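Long-range contacts in uncharacterized Thioredoxin-like protein (Aeropyrum pernix, PDB 3HA9), which is of unknown function but, having a thioredoxin fold and a disulfide of the thioredoxin CxxC type, probably serves as a thiol-disulfide oxidoreductase: residues A[131-136]-A[146-151]; A[40-45]-A[70-75]; A[76-81]-A[115-120]; A[46-51]-A[91-96]. One frame throughout, in Å; residues are numbered along the deposited sequence.

Contacts 1, 2 and 3 all reach one five-stranded mixed sheet, whose order across is 114-117, 69-75, 39-45, 133-138 and 143-148. Contact 2 pairs the central strand 39-45 with its parallel neighbour 69-75, with contact 1, the terminal hairpin, about 10 Å away between centres and contact 3, at the end of edge strand 114-117, about 12 Å away on the other side. Contact 4 lies beyond the sheet's end, about 17 Å from the centre of the chain, where the loop leaving strand 39-45 carries Cys49 of the disulfide. Along the chain contact 4 alternates with contacts 2 and 3, while contact 1 comes last. The sheet thus presents the loops that surround the disulfide at one end of a thioredoxin-like domain.

Contact 1: A[131-136]-A[146-151]; sequences IDYIVI and AGTTPS
Tyr133 to Val135 pair with Ala146 to Thr148 as antiparallel strands whose axes come within 4.7 Å at 165°, forming the C-terminal beta hairpin of the thioredoxin fold. Ile134 and Gly147 are the hydrogen-bonded pair: Ile134 N reaches Gly147 O at 3.0 Å, and Gly147 N returns a bond to Ile134 O. Two residues on, Thr149 N bonds Asp132 O almost straight, at 166°.

Tyr133 has CG anti to the backbone N (chi1 -173°), beside the carbonyl carbon. Its ring lies against the Gly147 backbone, Tyr133 CE1 3.4 Å from Gly147 CA, with Gly147 O over one face toward the rim. Thr148 OG1 meets the ring edge in its plane, 3.3 Å from Tyr133 CD1; the same hydroxyl is hydrogen-bonded to Ser130 OG. Ala146 CB, a methyl small enough to touch both, meets Tyr133 OH and Val135 CG2.

On the other face, Ile134 CG1 packs against Pro150 CG at 3.8 Å, and helix 152-161 touches both through Leu155. Asp132 holds Ser51 OG with OD2 and Trp43 NE1 with OD1, while Thr149 CG2 lies 3.5 Å from Asp132 OD2.

Contact 2: A[40-45]-A[70-75]; sequences VILWFM and SVIAID
Every residue from Val40 to Met45 faces its counterpart from Ser70 to Asp75 in a parallel pairing, the strands of a beta-alpha-beta crossover through helix 52-65 at the centre of the thioredoxin fold. Five backbone hydrogen bonds zigzag between them: Ile41 N to Ser70 O, Ile72 N to Ile41 O, Trp43 N to Ile72 O, Ile74 N to Trp43 O at 2.7 Å, and Met45 N to Ile74 O. CA-H groups lend further contacts, such as Phe44 CA 3.4 Å from Ile74 O.

The apolar contacts divide between two faces. On that of Leu42 and Phe44, Ile74 is the hub. Its CD1 lies over the face of the Phe44 ring, a CH-pi contact 4.0 Å from the centroid, and also touches Leu42 CB, while Ile74 CG2 rests by Phe44 CD1 and CE1. An alanine in place of Phe44 would probably open a gap beside Ile74, leaving its CD1 without the ring that covers it. Nearer the start of the strands, Ile72 CD1 fits between Leu42 CD2, at 3.8 Å, and Val40 CG1.

Sulfur and indole shape the other face. Met45 CG, set by a chi1 of 48°, lies over the centre of the Trp43 ring, and the bend at chi2 brings Met45 SD to 3.7 Å from Asp75 CA. Trp43 CE3 approaches Ala73 CB, whose small size suits a place beside the bulky indole.

The chemistry is that of a sheet interior: mostly apolar, buried side chains on both faces, with buried Asp75 at the end, where its OD1 takes Trp77 N.

Contact 3: A[76-81]-A[115-120]; sequences FWTAEA and MVMDDG
Thr78 OG1 is held by two bonds: it donates to Asp118 O at 2.7 Å and accepts from Ala81 N at 3.3 Å. The first joins the loop after strand 69-75 to the end of edge strand 114-117 in the thioredoxin-like sheet; the second makes Thr78 the N-cap of helix 79-85. Threonine suits the place because its hydroxyl can give and receive at once while its methyl packs. OG1 stands between the backbone N and the carbonyl carbon (chi1 60°), and CG2 lies beside Asp118 O, 4.2 Å from Met117 CB. An alanine here would probably leave Ala81 N without its cap and Asp118 O without this donor, and would open a gap beside Met117.

An inverse gamma turn centred on Trp77 brings the chain from Phe76 round to Thr78. Before it, Phe76 CB packs on Asp118 CB at 3.8 Å. The carboxylate of Asp118 turns to the next helix, 121-125, with OD1 bonded to Leu122 N and OD2 to Val123 N, so one residue braces the starts of two helices, the first through its carbonyl.

At the helix start Glu80 CB meets Asp119 CB, also at 3.8 Å. Gly120, with its positive phi of 103°, takes a backbone shape in which a side chain would be jammed against the preceding carbonyl and press on Ala81 CA. The small Ala81 fits this close approach, its CB 3.6 Å from Gly120 N.

Contact 4: A[46-51]-A[91-96]; sequences AAWCPS and GYPPPD
Trp48, Asp96 and Pro93 supply most of the surface in this contact between two loops. Pro93 points CG down onto the face of the Trp48 indole, CB and CD flanking it: CG makes a CH-pi contact 3.7 Å from the centroid of the six-membered ring and only 13° off its normal. Proline suits this place because its polarised C-H groups meet an electron-rich surface. Trp48 carries its own CG between the backbone N and the carbonyl carbon (chi1 61°).

At the edge of the same indole, in its plane, Asp96 OD1 lies 3.5 Å from Trp48 CD1, the carboxylate plane standing 84° from that of the ring. The other oxygen does the stronger work: Asp96 OD2 takes the N-H of Ala47 at 2.7 Å on its syn lone pair. Asp75 OD2 also lies close to Asp96 OD2. Ala47 CB is near too, 3.2 Å from Asp96 OD2, where a small side chain is well suited.

Ala46 to Cys49 form a type I turn, closed by Cys49 N to Ala46 O at 3.1 Å. It leads into the CxxC segment of the thioredoxin fold, where Cys49 and Cys52 are joined in a disulfide at the start of helix 52-65. Trp48 directly precedes the first cysteine.

Trp77 knits the two loops further: its ring meets that of Trp48 edge-to-face, its NE1 bonds Pro93 O, and its backbone bonds that of Asp96. Ile131 touches both Trp48 and Cys49.

Contact 1: A[131-136]-A[146-151]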
loop_
_atom_site.group_PDB
_atom_site.type_symbol
_atom_site.label_atom_id
_atom_site.label_comp_id
_atom_site.label_asym_id
_atom_site.label_seq_id
_atom_site.Cartn_x
_atom_site.Cartn_y
_atom_site.Cartn_z
ATOM N N ILE A 131 -0.378 8.156 8.053
ATOM C CA ILE A 131 -1.461 8.093 7.066
ATOM C C ILE A 131 -1.020 8.492 5.650
ATOM O O ILE A 131 -1.854 8.742 4.789
ATOM C CB ILE A 131 -2.678 8.963 7.502
ATOM C CG1 ILE A 131 -2.256 10.424 7.649
ATOM C CG2 ILE A 131 -3.281 8.421 8.804
ATOM C CD1 ILE A 131 -3.420 11.377 7.921
ATOM N N ASP A 132 0.289 8.549 5.417
ATOM C CA ASP A 132 0.830 8.763 4.071
ATOM C C ASP A 132 2.140 7.992 4.026
ATOM O O ASP A 132 3.232 8.555 4.152
ATOM C CB ASP A 132 1.004 10.264 3.770
ATOM C CG ASP A 132 1.366 10.554 2.311
ATOM O OD1 ASP A 132 1.612 9.606 1.539
ATOM O OD2 ASP A 132 1.461 11.758 1.939
ATOM N N TYR A 133 2.020 6.684 3.839
ATOM C CA TYR A 133 3.152 5.785 4.031
ATOM C C TYR A 133 3.265 4.893 2.822
ATOM O O TYR A 133 2.267 4.398 2.321
ATOM C CB TYR A 133 2.928 4.947 5.312
ATOM C CG TYR A 133 4.107 4.075 5.730
ATOM C CD1 TYR A 133 5.125 4.587 6.542
ATOM C CD2 TYR A 133 4.179 2.732 5.335
ATOM C CE1 TYR A 133 6.192 3.787 6.929
ATOM C CE2 TYR A 133 5.266 1.918 5.707
ATOM C CZ TYR A 133 6.255 2.460 6.511
ATOM O OH TYR A 133 7.325 1.687 6.886
ATOM N N ILE A 134 4.497 4.681 2.368
ATOM C CA ILE A 134 4.771 4.006 1.105
ATOM C C ILE A 134 5.608 2.756 1.369
ATOM O O ILE A 134 6.592 2.815 2.112
ATOM C CB ILE A 134 5.550 4.981 0.159
ATOM C CG1 ILE A 134 4.618 6.081 -0.385
ATOM C CG2 ILE A 134 6.284 4.229 -0.970
ATOM C CD1 ILE A 134 3.660 5.605 -1.474
ATOM N N VAL A 135 5.183 1.618 0.822
ATOM C CA VAL A 135 6.045 0.420 0.733
ATOM C C VAL A 135 6.253 0.076 -0.743
ATOM O O VAL A 135 5.283 -0.138 -1.479
ATOM C CB VAL A 135 5.419 -0.793 1.458
ATOM C CG1 VAL A 135 6.360 -2.020 1.392
ATOM C CG2 VAL A 135 5.127 -0.438 2.901
ATOM N N ILE A 136 7.511 0.013 -1.178
ATOM C CA ILE A 136 7.812 -0.399 -2.558
ATOM C C ILE A 136 8.460 -1.777 -2.534
ATOM O O ILE A 136 9.433 -1.981 -1.804
ATOM C CB ILE A 136 8.741 0.595 -3.271
ATOM C CG1 ILE A 136 8.130 1.997 -3.224
ATOM C CG2 ILE A 136 8.988 0.147 -4.728
ATOM C CD1 ILE A 136 9.058 3.099 -3.741
ATOM N N ALA A 146 10.495 1.469 2.484
ATOM C CA ALA A 146 9.258 1.680 3.246
ATOM C C ALA A 146 9.453 2.879 4.150
ATOM O O ALA A 146 10.423 2.941 4.905
ATOM C CB ALA A 146 8.893 0.461 4.052
ATOM N N GLY A 147 8.540 3.837 4.074
ATOM C CA GLY A 147 8.666 5.020 4.900
ATOM C C GLY A 147 7.555 6.020 4.707
ATOM O O GLY A 147 6.791 5.948 3.739
ATOM N N THR A 148 7.472 6.962 5.638
ATOM C CA THR A 148 6.477 8.027 5.560
ATOM C C THR A 148 6.926 9.115 4.584
ATOM O O THR A 148 8.103 9.495 4.555
ATOM C CB THR A 148 6.188 8.637 6.950
ATOM O OG1 THR A 148 5.609 7.637 7.793
ATOM C CG2 THR A 148 5.202 9.771 6.838
ATOM N N THR A 149 5.975 9.574 3.772
ATOM C CA THR A 149 6.154 10.707 2.856
ATOM C C THR A 149 7.548 10.779 2.206
ATOM O O THR A 149 8.294 11.740 2.448
ATOM C CB THR A 149 5.801 12.066 3.546
ATOM O OG1 THR A 149 6.656 12.274 4.685
ATOM C CG2 THR A 149 4.331 12.092 3.987
ATOM N N PRO A 150 7.914 9.762 1.396
ATOM C CA PRO A 150 9.182 9.889 0.665
ATOM C C PRO A 150 9.103 10.985 -0.396
ATOM O O PRO A 150 8.026 11.252 -0.921
ATOM C CB PRO A 150 9.328 8.525 -0.016
ATOM C CG PRO A 150 7.931 8.005 -0.123
ATOM C CD PRO A 150 7.264 8.460 1.133
ATOM N N SER A 151 10.236 11.612 -0.711
ATOM C CA SER A 151 10.271 12.633 -1.750
ATOM C C SER A 151 10.252 12.011 -3.147
ATOM O O SER A 151 10.494 10.813 -3.297
ATOM C CB SER A 151 11.535 13.471 -1.597
ATOM O OG SER A 151 12.679 12.687 -1.907
#

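Contact 2: A[40-45]-A[70-75]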
loop_
_atom_site.group_PDB
_atom_site.type_symbol
_atom_site.label_atom_id
_atom_site.label_comp_id
_atom_site.label_asym_id
_atom_site.label_seq_id
_atom_site.Cartn_x
_atom_site.Cartn_y
_atom_site.Cartn_z
ATOM N N VAL A 40 5.720 -2.940 -7.303
ATOM C CA VAL A 40 4.432 -2.775 -6.653
ATOM C C VAL A 40 4.597 -1.725 -5.572
ATOM O O VAL A 40 5.487 -1.830 -4.732
ATOM C CB VAL A 40 3.940 -4.115 -6.072
ATOM C CG1 VAL A 40 2.624 -3.929 -5.292
ATOM C CG2 VAL A 40 3.771 -5.157 -7.197
ATOM N N ILE A 41 3.773 -0.678 -5.620
ATOM C CA ILE A 41 3.786 0.333 -4.572
ATOM C C ILE A 41 2.518 0.238 -3.719
ATOM O O ILE A 41 1.418 0.449 -4.229
ATOM C CB ILE A 41 3.929 1.773 -5.171
ATOM C CG1 ILE A 41 5.192 1.861 -6.051
ATOM C CG2 ILE A 41 3.883 2.822 -4.037
ATOM C CD1 ILE A 41 5.462 3.242 -6.640
ATOM N N LEU A 42 2.681 -0.094 -2.432
ATOM C CA LEU A 42 1.569 -0.070 -1.489
ATOM C C LEU A 42 1.534 1.318 -0.870
ATOM O O LEU A 42 2.503 1.746 -0.251
ATOM C CB LEU A 42 1.729 -1.139 -0.392
ATOM C CG LEU A 42 1.958 -2.579 -0.848
ATOM C CD1 LEU A 42 1.897 -3.514 0.379
ATOM C CD2 LEU A 42 0.909 -2.989 -1.865
ATOM N N TRP A 43 0.440 2.041 -1.078
ATOM C CA TRP A 43 0.345 3.389 -0.551
ATOM C C TRP A 43 -0.740 3.410 0.523
ATOM O O TRP A 43 -1.927 3.320 0.198
ATOM C CB TRP A 43 -0.003 4.361 -1.676
ATOM C CG TRP A 43 -0.154 5.779 -1.183
ATOM C CD1 TRP A 43 0.490 6.354 -0.123
ATOM C CD2 TRP A 43 -1.005 6.779 -1.730
ATOM N NE1 TRP A 43 0.083 7.656 0.029
ATOM C CE2 TRP A 43 -0.837 7.945 -0.947
ATOM C CE3 TRP A 43 -1.921 6.800 -2.795
ATOM C CZ2 TRP A 43 -1.541 9.138 -1.202
ATOM C CZ3 TRP A 43 -2.628 8.007 -3.056
ATOM C CH2 TRP A 43 -2.418 9.157 -2.261
ATOM N N PHE A 44 -0.314 3.523 1.789
ATOM C CA PHE A 44 -1.249 3.545 2.928
ATOM C C PHE A 44 -1.654 4.980 3.158
ATOM O O PHE A 44 -0.795 5.832 3.370
ATOM C CB PHE A 44 -0.567 2.976 4.172
ATOM C CG PHE A 44 -0.303 1.497 4.078
ATOM C CD1 PHE A 44 -1.237 0.594 4.603
ATOM C CD2 PHE A 44 0.844 1.002 3.426
ATOM C CE1 PHE A 44 -1.022 -0.785 4.511
ATOM C CE2 PHE A 44 1.071 -0.385 3.324
ATOM C CZ PHE A 44 0.152 -1.266 3.848
ATOM N N MET A 45 -2.958 5.242 3.081
ATOM C CA MET A 45 -3.441 6.630 3.046
ATOM C C MET A 45 -4.832 6.773 3.656
ATOM O O MET A 45 -5.407 5.797 4.142
ATOM C CB MET A 45 -3.358 7.203 1.613
ATOM C CG MET A 45 -3.935 6.309 0.483
ATOM S SD MET A 45 -5.735 6.077 0.491
ATOM C CE MET A 45 -6.247 7.682 -0.083
ATOM N N SER A 70 2.880 -0.705 -10.497
ATOM C CA SER A 70 1.469 -0.827 -10.125
ATOM C C SER A 70 1.273 -0.214 -8.759
ATOM O O SER A 70 1.887 -0.667 -7.800
ATOM C CB SER A 70 1.023 -2.289 -10.103
ATOM O OG SER A 70 0.998 -2.839 -11.421
ATOM N N VAL A 71 0.437 0.817 -8.678
ATOM C CA VAL A 71 0.085 1.436 -7.394
ATOM C C VAL A 71 -1.152 0.766 -6.796
ATOM O O VAL A 71 -2.191 0.581 -7.478
ATOM C CB VAL A 71 -0.166 2.974 -7.542
ATOM C CG1 VAL A 71 -0.751 3.570 -6.240
ATOM C CG2 VAL A 71 1.128 3.683 -7.965
ATOM N N ILE A 72 -1.043 0.390 -5.527
ATOM C CA ILE A 72 -2.194 -0.097 -4.777
ATOM C C ILE A 72 -2.503 0.943 -3.687
ATOM O O ILE A 72 -1.694 1.127 -2.772
ATOM C CB ILE A 72 -1.955 -1.496 -4.175
ATOM C CG1 ILE A 72 -1.493 -2.473 -5.290
ATOM C CG2 ILE A 72 -3.206 -1.970 -3.442
ATOM C CD1 ILE A 72 -1.241 -3.913 -4.854
ATOM N N ALA A 73 -3.635 1.645 -3.826
ATOM C CA ALA A 73 -4.057 2.653 -2.845
ATOM C C ALA A 73 -4.787 1.945 -1.733
ATOM O O ALA A 73 -5.797 1.293 -1.980
ATOM C CB ALA A 73 -4.950 3.719 -3.487
ATOM N N ILE A 74 -4.263 2.058 -0.509
ATOM C CA ILE A 74 -4.803 1.307 0.630
ATOM C C ILE A 74 -5.329 2.324 1.622
ATOM O O ILE A 74 -4.541 2.960 2.316
ATOM C CB ILE A 74 -3.749 0.411 1.325
ATOM C CG1 ILE A 74 -3.205 -0.626 0.352
ATOM C CG2 ILE A 74 -4.390 -0.286 2.566
ATOM C CD1 ILE A 74 -1.977 -1.435 0.865
ATOM N N ASP A 75 -6.652 2.473 1.686
ATOM C CA ASP A 75 -7.241 3.415 2.633
ATOM C C ASP A 75 -7.503 2.608 3.882
ATOM O O ASP A 75 -8.344 1.700 3.869
ATOM C CB ASP A 75 -8.551 4.001 2.068
ATOM C CG ASP A 75 -9.157 5.087 2.960
ATOM O OD1 ASP A 75 -8.864 5.123 4.170
ATOM O OD2 ASP A 75 -9.937 5.918 2.432
#

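Contact 3: A[76-81]-A[115-120]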
loop_
_atom_site.group_PDB
_atom_site.type_symbol
_atom_site.label_atom_id
_atom_site.label_comp_id
_atom_site.label_asym_id
_atom_site.label_seq_id
_atom_site.Cartn_x
_atom_site.Cartn_y
_atom_site.Cartn_z
ATOM N N PHE A 76 -6.771 2.924 4.955
ATOM C CA PHE A 76 -6.921 2.179 6.196
ATOM C C PHE A 76 -7.746 2.939 7.219
ATOM O O PHE A 76 -7.844 2.518 8.384
ATOM C CB PHE A 76 -5.544 1.725 6.759
ATOM C CG PHE A 76 -4.657 2.845 7.271
ATOM C CD1 PHE A 76 -4.679 3.222 8.623
ATOM C CD2 PHE A 76 -3.744 3.458 6.421
ATOM C CE1 PHE A 76 -3.817 4.211 9.113
ATOM C CE2 PHE A 76 -2.876 4.449 6.893
ATOM C CZ PHE A 76 -2.911 4.817 8.248
ATOM N N TRP A 77 -8.357 4.053 6.795
ATOM C CA TRP A 77 -9.119 4.871 7.732
ATOM C C TRP A 77 -10.553 4.320 7.829
ATOM O O TRP A 77 -11.520 4.935 7.382
ATOM C CB TRP A 77 -9.055 6.360 7.345
ATOM C CG TRP A 77 -9.379 7.241 8.525
ATOM C CD1 TRP A 77 -10.564 7.851 8.786
ATOM C CD2 TRP A 77 -8.514 7.543 9.616
ATOM N NE1 TRP A 77 -10.484 8.553 9.969
ATOM C CE2 TRP A 77 -9.231 8.382 10.495
ATOM C CE3 TRP A 77 -7.184 7.215 9.923
ATOM C CZ2 TRP A 77 -8.681 8.869 11.679
ATOM C CZ3 TRP A 77 -6.629 7.716 11.110
ATOM C CH2 TRP A 77 -7.387 8.537 11.966
ATOM N N THR A 78 -10.654 3.123 8.406
ATOM C CA THR A 78 -11.900 2.379 8.477
ATOM C C THR A 78 -12.302 2.147 9.928
ATOM O O THR A 78 -11.457 2.209 10.827
ATOM C CB THR A 78 -11.733 0.970 7.844
ATOM O OG1 THR A 78 -10.720 0.238 8.560
ATOM C CG2 THR A 78 -11.355 1.073 6.370
ATOM N N ALA A 79 -13.586 1.855 10.150
ATOM C CA ALA A 79 -14.073 1.650 11.518
ATOM C C ALA A 79 -13.262 0.582 12.247
ATOM O O ALA A 79 -12.929 0.744 13.427
ATOM C CB ALA A 79 -15.554 1.294 11.507
ATOM N N GLU A 80 -12.946 -0.505 11.547
ATOM C CA GLU A 80 -12.248 -1.628 12.165
ATOM C C GLU A 80 -10.827 -1.232 12.569
ATOM O O GLU A 80 -10.357 -1.571 13.669
ATOM C CB GLU A 80 -12.218 -2.837 11.214
ATOM C CG GLU A 80 -13.558 -3.526 11.002
ATOM C CD GLU A 80 -14.518 -2.771 10.056
ATOM O OE1 GLU A 80 -14.099 -1.860 9.287
ATOM O OE2 GLU A 80 -15.723 -3.102 10.093
ATOM N N ALA A 81 -10.128 -0.548 11.669
ATOM C CA ALA A 81 -8.759 -0.124 11.943
ATOM C C ALA A 81 -8.721 0.897 13.081
ATOM O O ALA A 81 -7.855 0.809 13.960
ATOM C CB ALA A 81 -8.116 0.458 10.670
ATOM N N MET A 115 -7.701 -0.219 -5.733
ATOM C CA MET A 115 -8.127 0.453 -4.500
ATOM C C MET A 115 -8.487 -0.614 -3.451
ATOM O O MET A 115 -9.215 -1.571 -3.725
ATOM C CB MET A 115 -9.306 1.418 -4.748
ATOM C CG MET A 115 -8.946 2.776 -5.459
ATOM S SD MET A 115 -10.437 3.722 -5.891
ATOM C CE MET A 115 -10.954 2.947 -7.398
ATOM N N VAL A 116 -7.956 -0.452 -2.246
ATOM C CA VAL A 116 -8.115 -1.440 -1.182
ATOM C C VAL A 116 -8.489 -0.678 0.075
ATOM O O VAL A 116 -7.990 0.415 0.286
ATOM C CB VAL A 116 -6.762 -2.204 -0.945
ATOM C CG1 VAL A 116 -6.743 -2.960 0.352
ATOM C CG2 VAL A 116 -6.487 -3.171 -2.104
ATOM N N MET A 117 -9.389 -1.224 0.882
ATOM C CA MET A 117 -9.624 -0.655 2.209
ATOM C C MET A 117 -9.137 -1.679 3.233
ATOM O O MET A 117 -9.389 -2.893 3.080
ATOM C CB MET A 117 -11.099 -0.252 2.404
ATOM C CG MET A 117 -11.626 0.847 1.428
ATOM S SD MET A 117 -13.153 1.725 1.936
ATOM C CE MET A 117 -12.410 3.088 2.850
ATOM N N ASP A 118 -8.374 -1.217 4.224
ATOM C CA ASP A 118 -7.757 -2.114 5.208
ATOM C C ASP A 118 -8.455 -2.007 6.540
ATOM O O ASP A 118 -8.857 -0.925 6.956
ATOM C CB ASP A 118 -6.281 -1.743 5.383
ATOM C CG ASP A 118 -5.559 -2.611 6.413
ATOM O OD1 ASP A 118 -5.650 -3.844 6.329
ATOM O OD2 ASP A 118 -4.837 -2.035 7.264
ATOM N N ASP A 119 -8.548 -3.143 7.224
ATOM C CA ASP A 119 -9.156 -3.207 8.546
ATOM C C ASP A 119 -8.129 -3.081 9.681
ATOM O O ASP A 119 -8.457 -3.358 10.832
ATOM C CB ASP A 119 -9.965 -4.509 8.682
ATOM C CG ASP A 119 -9.093 -5.766 8.621
ATOM O OD1 ASP A 119 -7.872 -5.672 8.451
ATOM O OD2 ASP A 119 -9.652 -6.875 8.741
ATOM N N GLY A 120 -6.905 -2.659 9.364
ATOM C CA GLY A 120 -5.818 -2.601 10.351
ATOM C C GLY A 120 -4.829 -3.754 10.206
ATOM O O GLY A 120 -3.702 -3.661 10.694
#

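Contact 4: A[46-51]-A[91-96]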
loop_
_atom_site.group_PDB
_atom_site.type_symbol
_atom_site.label_atom_id
_atom_site.label_comp_id
_atom_site.label_asym_id
_atom_site.label_seq_id
_atom_site.Cartn_x
_atom_site.Cartn_y
_atom_site.Cartn_z
ATOM N N ALA A 46 -5.338 8.003 3.654
ATOM C CA ALA A 46 -6.703 8.318 4.099
ATOM C C ALA A 46 -7.165 9.479 3.254
ATOM O O ALA A 46 -6.342 10.316 2.839
ATOM C CB ALA A 46 -6.708 8.695 5.594
ATOM N N ALA A 47 -8.466 9.540 2.988
ATOM C CA ALA A 47 -8.987 10.532 2.050
ATOM C C ALA A 47 -8.841 11.963 2.561
ATOM O O ALA A 47 -8.745 12.899 1.771
ATOM C CB ALA A 47 -10.427 10.223 1.695
ATOM N N TRP A 48 -8.797 12.128 3.880
ATOM C CA TRP A 48 -8.623 13.454 4.497
ATOM C C TRP A 48 -7.165 13.863 4.777
ATOM O O TRP A 48 -6.892 14.972 5.230
ATOM C CB TRP A 48 -9.411 13.490 5.812
ATOM C CG TRP A 48 -8.944 12.472 6.789
ATOM C CD1 TRP A 48 -9.377 11.183 6.888
ATOM C CD2 TRP A 48 -7.975 12.649 7.825
ATOM N NE1 TRP A 48 -8.716 10.537 7.899
ATOM C CE2 TRP A 48 -7.858 11.414 8.501
ATOM C CE3 TRP A 48 -7.182 13.723 8.239
ATOM C CZ2 TRP A 48 -6.973 11.221 9.567
ATOM C CZ3 TRP A 48 -6.311 13.535 9.302
ATOM C CH2 TRP A 48 -6.220 12.295 9.961
ATOM N N CYS A 49 -6.223 12.973 4.500
ATOM C CA CYS A 49 -4.811 13.206 4.810
ATOM C C CYS A 49 -4.292 14.413 4.007
ATOM O O CYS A 49 -4.396 14.418 2.789
ATOM C CB CYS A 49 -4.019 11.910 4.514
ATOM S SG CYS A 49 -2.277 12.049 3.923
ATOM N N PRO A 50 -3.809 15.475 4.699
ATOM C CA PRO A 50 -3.363 16.663 3.983
ATOM C C PRO A 50 -2.265 16.400 2.956
ATOM O O PRO A 50 -2.358 16.900 1.822
ATOM C CB PRO A 50 -2.865 17.583 5.104
ATOM C CG PRO A 50 -3.728 17.214 6.278
ATOM C CD PRO A 50 -3.909 15.715 6.154
ATOM N N SER A 51 -1.253 15.622 3.344
ATOM C CA SER A 51 -0.082 15.358 2.499
ATOM C C SER A 51 -0.387 14.434 1.314
ATOM O O SER A 51 0.345 14.396 0.324
ATOM C CB SER A 51 1.073 14.800 3.340
ATOM O OG SER A 51 0.762 13.493 3.823
ATOM N N GLY A 91 -11.731 13.337 18.542
ATOM C CA GLY A 91 -10.551 14.106 18.148
ATOM C C GLY A 91 -9.980 13.732 16.785
ATOM O O GLY A 91 -9.063 14.393 16.273
ATOM N N TYR A 92 -10.508 12.653 16.217
ATOM C CA TYR A 92 -10.086 12.182 14.905
ATOM C C TYR A 92 -11.272 12.131 13.959
ATOM O O TYR A 92 -12.397 11.915 14.383
ATOM C CB TYR A 92 -9.473 10.787 15.022
ATOM C CG TYR A 92 -8.262 10.745 15.941
ATOM C CD1 TYR A 92 -7.006 11.094 15.470
ATOM C CD2 TYR A 92 -8.395 10.393 17.284
ATOM C CE1 TYR A 92 -5.897 11.085 16.295
ATOM C CE2 TYR A 92 -7.276 10.367 18.129
ATOM C CZ TYR A 92 -6.040 10.720 17.623
ATOM O OH TYR A 92 -4.921 10.706 18.428
ATOM N N PRO A 93 -11.015 12.280 12.656
ATOM C CA PRO A 93 -12.103 12.152 11.681
ATOM C C PRO A 93 -12.797 10.787 11.738
ATOM O O PRO A 93 -12.168 9.779 12.106
ATOM C CB PRO A 93 -11.377 12.330 10.343
ATOM C CG PRO A 93 -10.209 13.207 10.678
ATOM C CD PRO A 93 -9.750 12.674 12.015
ATOM N N PRO A 94 -14.089 10.737 11.378
ATOM C CA PRO A 94 -14.771 9.452 11.339
ATOM C C PRO A 94 -14.154 8.619 10.226
ATOM O O PRO A 94 -13.336 9.148 9.453
ATOM C CB PRO A 94 -16.220 9.817 10.972
ATOM C CG PRO A 94 -16.327 11.287 11.108
ATOM C CD PRO A 94 -14.956 11.842 10.928
ATOM N N PRO A 95 -14.527 7.336 10.144
ATOM C CA PRO A 95 -14.042 6.511 9.044
ATOM C C PRO A 95 -14.377 7.093 7.678
ATOM O O PRO A 95 -15.434 7.709 7.483
ATOM C CB PRO A 95 -14.801 5.194 9.213
ATOM C CG PRO A 95 -15.249 5.176 10.625
ATOM C CD PRO A 95 -15.467 6.604 11.010
ATOM N N ASP A 96 -13.469 6.894 6.734
ATOM C CA ASP A 96 -13.730 7.210 5.339
ATOM C C ASP A 96 -14.784 6.252 4.800
ATOM O O ASP A 96 -14.716 5.044 5.023
ATOM C CB ASP A 96 -12.473 6.967 4.502
ATOM C CG ASP A 96 -11.462 8.105 4.557
ATOM O OD1 ASP A 96 -11.700 9.160 5.198
ATOM O OD2 ASP A 96 -10.390 7.916 3.909
#